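Outer protein YopM (Yersinia pestis, PDB 1JL5) is a leucine-rich-repeat effector and virulence factor that probably alters host cell physiology to promote bacterial survival in host tissues. Local coordinates at residues K34-Y39 against E88-H92. Coordinates in Å, arbitrary orientation, origin at the centre of the assembly. Numbering follows the deposited sequence.
Sequences KSKTEY and ELPPH
Lys34 and Ser35 lead in extended form into helix 36-48, whose first turn closes with Tyr39 N to Ser35 O at 3.1 Å. Residues 88-91 run as an irregular loop, extended with polyproline-like angles through Pro90 and turning at Pro91 (phi/psi -47/-43°). CA atoms come nearest at Tyr39-Glu88 (7.4 Å) and Lys34-Pro91 (8.1 Å), so side chains bridge the gap. Ser35 is the N-cap: its p rotamer brings OG to 3.1 Å from Glu38 N, while Ser35 N donates to Glu38 OE1 at 2.9 Å, completing a capping box. Lys34, m at chi1 and otherwise all-trans, reaches over to a salt bridge with Glu88, its NZ donating to OE1 at a very short 2.4 Å. Tyr39 (chi1 -80°) inserts its ring against the loop: CE1 lies 3.6 Å from Leu89 O, CZ packs 3.3 Å from Pro91 CD, and OH sits 3.2 Å from Pro91 CB. Trp43 meets the Tyr39 ring and donates from NE1 to Glu88 O. Leu69 of helix 58-71 touches Tyr39 and Pro91, while Leu89 points away into the repeat core. The arrangement joins the N-terminal helical hairpin to the proline-containing loop between the first two strands of the leucine-rich-repeat solenoid, capping its N-terminal end.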
loop_
_atom_site.group_PDB
_atom_site.type_symbol
_atom_site.label_atom_id
_atom_site.label_comp_id
_atom_site.label_asym_id
_atom_site.label_seq_id
_atom_site.Cartn_x
_atom_site.Cartn_y
_atom_site.Cartn_z
ATOM N N LYS A 34 -45.273 -33.069 8.838
ATOM C CA LYS A 34 -45.964 -31.800 8.478
ATOM C C LYS A 34 -46.298 -31.724 6.999
ATOM O O LYS A 34 -45.550 -32.209 6.151
ATOM C CB LYS A 34 -45.107 -30.589 8.846
ATOM C CG LYS A 34 -44.892 -30.403 10.327
ATOM C CD LYS A 34 -44.426 -28.992 10.627
ATOM C CE LYS A 34 -44.097 -28.825 12.099
ATOM N NZ LYS A 34 -43.933 -27.389 12.454
ATOM N N SER A 35 -47.431 -31.107 6.695
ATOM C CA SER A 35 -47.865 -30.949 5.315
ATOM C C SER A 35 -47.120 -29.759 4.735
ATOM O O SER A 35 -46.569 -28.949 5.477
ATOM C CB SER A 35 -49.359 -30.661 5.278
ATOM O OG SER A 35 -49.618 -29.443 5.953
ATOM N N LYS A 36 -47.106 -29.642 3.414
ATOM C CA LYS A 36 -46.430 -28.515 2.797
ATOM C C LYS A 36 -47.021 -27.234 3.363
ATOM O O LYS A 36 -46.300 -26.292 3.699
ATOM C CB LYS A 36 -46.621 -28.532 1.285
ATOM C CG LYS A 36 -45.915 -29.665 0.574
ATOM C CD LYS A 36 -46.109 -29.519 -0.922
ATOM C CE LYS A 36 -45.481 -30.662 -1.683
ATOM N NZ LYS A 36 -45.723 -30.504 -3.148
ATOM N N THR A 37 -48.343 -27.211 3.470
ATOM C CA THR A 37 -49.042 -26.044 3.979
ATOM C C THR A 37 -48.518 -25.635 5.338
ATOM O O THR A 37 -48.310 -24.455 5.597
ATOM C CB THR A 37 -50.548 -26.305 4.062
ATOM O OG1 THR A 37 -51.052 -26.498 2.739
ATOM C CG2 THR A 37 -51.261 -25.133 4.699
ATOM N N GLU A 38 -48.305 -26.609 6.212
ATOM C CA GLU A 38 -47.781 -26.290 7.524
ATOM C C GLU A 38 -46.396 -25.670 7.369
ATOM O O GLU A 38 -46.069 -24.701 8.044
ATOM C CB GLU A 38 -47.717 -27.543 8.391
ATOM C CG GLU A 38 -49.091 -28.051 8.780
ATOM C CD GLU A 38 -49.025 -29.246 9.696
ATOM O OE1 GLU A 38 -48.501 -30.287 9.269
ATOM O OE2 GLU A 38 -49.498 -29.138 10.845
ATOM N N TYR A 39 -45.583 -26.218 6.475
ATOM C CA TYR A 39 -44.257 -25.651 6.262
ATOM C C TYR A 39 -44.392 -24.266 5.665
ATOM O O TYR A 39 -43.792 -23.311 6.155
ATOM C CB TYR A 39 -43.426 -26.532 5.332
ATOM C CG TYR A 39 -42.826 -27.708 6.043
ATOM C CD1 TYR A 39 -41.882 -27.522 7.049
ATOM C CD2 TYR A 39 -43.224 -29.006 5.744
ATOM C CE1 TYR A 39 -41.352 -28.599 7.739
ATOM C CE2 TYR A 39 -42.700 -30.089 6.428
ATOM C CZ TYR A 39 -41.766 -29.879 7.424
ATOM O OH TYR A 39 -41.239 -30.950 8.102
ATOM N N GLU A 88 -38.389 -23.744 10.535
ATOM C CA GLU A 88 -38.208 -25.178 10.483
ATOM C C GLU A 88 -37.748 -25.504 9.071
ATOM O O GLU A 88 -38.258 -24.952 8.103
ATOM C CB GLU A 88 -39.522 -25.886 10.773
ATOM C CG GLU A 88 -39.361 -27.363 11.058
ATOM C CD GLU A 88 -40.694 -28.035 11.289
ATOM O OE1 GLU A 88 -41.547 -27.412 11.949
ATOM O OE2 GLU A 88 -40.884 -29.174 10.817
ATOM N N LEU A 89 -36.786 -26.408 8.957
ATOM C CA LEU A 89 -36.244 -26.775 7.657
ATOM C C LEU A 89 -37.051 -27.847 6.955
ATOM O O LEU A 89 -37.780 -28.603 7.594
ATOM C CB LEU A 89 -34.814 -27.280 7.833
ATOM C CG LEU A 89 -33.851 -26.311 8.518
ATOM C CD1 LEU A 89 -32.556 -27.025 8.844
ATOM C CD2 LEU A 89 -33.610 -25.111 7.611
ATOM N N PRO A 90 -36.953 -27.910 5.620
ATOM C CA PRO A 90 -37.711 -28.954 4.934
ATOM C C PRO A 90 -37.324 -30.241 5.662
ATOM O O PRO A 90 -36.163 -30.429 6.021
ATOM C CB PRO A 90 -37.178 -28.873 3.513
ATOM C CG PRO A 90 -36.999 -27.386 3.346
ATOM C CD PRO A 90 -36.327 -26.990 4.654
ATOM N N PRO A 91 -38.296 -31.132 5.898
ATOM C CA PRO A 91 -38.120 -32.408 6.598
ATOM C C PRO A 91 -36.959 -33.332 6.236
ATOM O O PRO A 91 -36.304 -33.886 7.121
ATOM C CB PRO A 91 -39.475 -33.089 6.411
ATOM C CG PRO A 91 -39.935 -32.558 5.089
ATOM C CD PRO A 91 -39.602 -31.093 5.217
ATOM N N HIS A 92 -36.687 -33.512 4.953
ATOM C CA HIS A 92 -35.620 -34.430 4.583
ATOM C C HIS A 92 -34.419 -33.752 3.967
ATOM O O HIS A 92 -33.736 -34.312 3.110
ATOM C CB HIS A 92 -36.186 -35.502 3.656
ATOM C CG HIS A 92 -37.403 -36.171 4.212
ATOM N ND1 HIS A 92 -38.681 -35.749 3.922
ATOM C CD2 HIS A 92 -37.532 -37.166 5.124
ATOM C CE1 HIS A 92 -39.547 -36.451 4.631
ATOM N NE2 HIS A 92 -38.874 -37.317 5.370
#